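Local structure of possible substrate binding protein of ABC transporter system (Rhodopseudomonas palustris, 3N0X) at residues 296-301 with 312-317. The protein probably binds branched-chain amino acids or related small molecules in the periplasm and delivers them to an ABC transporter for uptake. Sequence-based numbering, arbitrary orientation.
Sequences VTAVQK and AAMEGM
A298 turns its CB toward the end of helix 307-314 and meets CG of M314 at 3.5 Å, tight for two carbons. M317, a selenomethionine like M314, packs beside it: its SE lies 3.6 Å from CA of A298, and its terminal CE rests against CB and CG2 of T297. A bend at the last torsion of M317 (chi3 78°) turns that CE along helix 283-302. In one of its two modelled conformers, K301 makes the polar link. With CG anti to the backbone N (chi1 -177°) and an extended chain, it reaches across A313 so that NZ donates to A313 O at 2.9 Å, in the carbonyl plane on a lone pair, with a C=O...N angle of 131°. NZ also holds a water, which donates to A312 O; so placed, the lysine serves two carbonyls in the helix's last turn, where its positive charge should suit the negative dipole end. Behind this shell, a type II turn from M314 to M317, closed by M317 N to M314 O, carries M317 back toward helix 283-302; both selenomethionines also pack on F328 of strand 324-328. This helix-turn-strand passage into strand 318-321 belongs to a leucine-binding-protein-type periplasmic binding fold.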
ATOM      1  N   VAL A 296       6.855  18.418   0.178  1.00 14.21           N
ATOM      2  CA  VAL A 296       7.351  19.564  -0.550  1.00 14.11           C
ATOM      3  C   VAL A 296       6.175  20.344  -1.157  1.00 14.56           C
ATOM      4  O   VAL A 296       6.149  21.569  -1.100  1.00 16.59           O
ATOM      5  CB  VAL A 296       8.364  19.153  -1.615  1.00 15.23           C
ATOM      6  CG1 VAL A 296       8.668  20.337  -2.568  1.00 19.17           C
ATOM      7  CG2 VAL A 296       9.637  18.623  -0.941  1.00 15.49           C
ATOM      8  N   THR A 297       5.188  19.645  -1.717  1.00 14.16           N
ATOM      9  CA  THR A 297       4.038  20.286  -2.334  1.00 14.65           C
ATOM     10  C   THR A 297       3.232  21.064  -1.258  1.00 14.07           C
ATOM     11  O   THR A 297       2.822  22.210  -1.509  1.00 15.66           O
ATOM     12  CB  THR A 297       3.187  19.240  -3.013  1.00 15.57           C
ATOM     13  OG1 THR A 297       3.986  18.545  -3.988  1.00 14.99           O
ATOM     14  CG2 THR A 297       1.978  19.864  -3.702  1.00 14.20           C
ATOM     15  N   ALA A 298       3.094  20.471  -0.063  1.00 15.59           N
ATOM     16  CA  ALA A 298       2.359  21.126   1.042  1.00 16.03           C
ATOM     17  C   ALA A 298       3.051  22.385   1.528  1.00 17.01           C
ATOM     18  O   ALA A 298       2.397  23.454   1.689  1.00 16.81           O
ATOM     19  CB  ALA A 298       2.155  20.182   2.209  1.00 15.28           C
ATOM     20  N   VAL A 299       4.358  22.288   1.742  1.00 16.05           N
ATOM     21  CA  VAL A 299       5.108  23.434   2.288  1.00 16.40           C
ATOM     22  C   VAL A 299       5.164  24.557   1.262  1.00 17.17           C
ATOM     23  O   VAL A 299       4.999  25.737   1.611  1.00 20.54           O
ATOM     24  CB  VAL A 299       6.522  23.023   2.807  1.00 17.33           C
ATOM     25  CG1 VAL A 299       7.361  24.231   3.203  1.00 18.00           C
ATOM     26  CG2 VAL A 299       6.437  22.027   3.961  1.00 15.98           C
ATOM     27  N   GLN A 300       5.321  24.195  -0.001  1.00 16.53           N
ATOM     28  CA  GLN A 300       5.329  25.165  -1.084  1.00 18.55           C
ATOM     29  C   GLN A 300       3.957  25.875  -1.159  1.00 19.43           C
ATOM     30  O   GLN A 300       3.881  27.097  -1.346  1.00 22.52           O
ATOM     31  CB  GLN A 300       5.687  24.494  -2.423  1.00 19.69           C
ATOM     32  CG  GLN A 300       5.914  25.476  -3.545  1.00 28.09           C
ATOM     33  N   LYS A 301       2.881  25.114  -1.029  1.00 18.56           N
ATOM     34  CA  LYS A 301       1.553  25.689  -1.139  0.50 18.89           C
ATOM     35  C   LYS A 301       1.207  26.553   0.078  1.00 19.90           C
ATOM     36  O   LYS A 301       0.673  27.664  -0.092  1.00 21.48           O
ATOM     37  CB  LYS A 301       0.497  24.608  -1.343  0.50 18.53           C
ATOM     38  CG  LYS A 301      -0.889  25.187  -1.541  0.50 18.24           C
ATOM     39  CD  LYS A 301      -1.920  24.115  -1.791  0.50 17.11           C
ATOM     40  CE  LYS A 301      -3.316  24.612  -1.400  0.50 20.62           C
ATOM     41  NZ  LYS A 301      -4.331  23.526  -1.380  0.50 21.13           N
ATOM     42  N   ALA A 312      -4.680  22.971   6.309  1.00 16.67           N
ATOM     43  CA  ALA A 312      -5.561  23.655   5.367  1.00 19.79           C
ATOM     44  C   ALA A 312      -5.071  23.483   3.945  1.00 20.12           C
ATOM     45  O   ALA A 312      -5.880  23.331   3.010  1.00 21.59           O
ATOM     46  CB  ALA A 312      -5.703  25.173   5.720  1.00 21.57           C
ATOM     47  N   ALA A 313      -3.753  23.539   3.776  1.00 18.21           N
ATOM     48  CA  ALA A 313      -3.149  23.364   2.455  1.00 18.59           C
ATOM     49  C   ALA A 313      -3.299  21.914   1.952  1.00 17.18           C
ATOM     50  O   ALA A 313      -3.608  21.701   0.759  1.00 18.34           O
ATOM     51  CB  ALA A 313      -1.659  23.757   2.502  1.00 20.14           C
HETATM   52  N   MSE A 314      -3.144  20.948   2.853  1.00 18.40           N
HETATM   53  CA  MSE A 314      -3.105  19.532   2.483  1.00 15.76           C
HETATM   54  C   MSE A 314      -4.483  18.890   2.236  1.00 17.16           C
HETATM   55  O   MSE A 314      -4.581  17.948   1.444  1.00 15.81           O
HETATM   56  CB  MSE A 314      -2.321  18.734   3.536  1.00 17.02           C
HETATM   57  CG  MSE A 314      -0.859  19.103   3.512  1.00 14.11           C
HETATM   58 SE   MSE A 314       0.084  18.411   5.022  0.75 17.11          SE
HETATM   59  CE  MSE A 314       0.194  16.572   4.631  1.00 14.95           C
ATOM     60  N   GLU A 315      -5.542  19.408   2.875  1.00 15.93           N
ATOM     61  CA  GLU A 315      -6.879  18.839   2.682  1.00 16.88           C
ATOM     62  C   GLU A 315      -7.333  19.089   1.247  1.00 17.38           C
ATOM     63  O   GLU A 315      -7.453  20.246   0.814  1.00 18.53           O
ATOM     64  CB  GLU A 315      -7.885  19.471   3.675  1.00 17.31           C
ATOM     65  CG  GLU A 315      -7.685  18.922   5.077  1.00 19.19           C
ATOM     66  CD  GLU A 315      -8.823  19.278   6.053  1.00 24.38           C
ATOM     67  OE1 GLU A 315      -9.592  20.245   5.773  1.00 25.04           O
ATOM     68  OE2 GLU A 315      -8.898  18.594   7.103  1.00 23.53           O
ATOM     69  N   GLY A 316      -7.581  18.003   0.493  1.00 17.66           N
ATOM     70  CA  GLY A 316      -8.001  18.130  -0.915  1.00 17.23           C
ATOM     71  C   GLY A 316      -6.838  18.376  -1.879  1.00 17.63           C
ATOM     72  O   GLY A 316      -7.080  18.643  -3.058  1.00 19.01           O
HETATM   73  N   MSE A 317      -5.610  18.328  -1.376  1.00 16.39           N
HETATM   74  CA  MSE A 317      -4.421  18.686  -2.155  1.00 15.97           C
HETATM   75  C   MSE A 317      -3.991  17.558  -3.086  1.00 15.87           C
HETATM   76  O   MSE A 317      -3.717  16.445  -2.626  1.00 15.65           O
HETATM   77  CB  MSE A 317      -3.246  19.029  -1.241  1.00 15.85           C
HETATM   78  CG  MSE A 317      -2.071  19.692  -1.958  1.00 16.09           C
HETATM   79 SE   MSE A 317      -0.557  19.902  -0.772  0.75 14.79          SE
HETATM   80  CE  MSE A 317       0.064  18.124  -0.811  1.00 14.90           C
TER
HETATM   81  O   HOH W   1      -6.572  23.987   0.594  1.00 35.39           O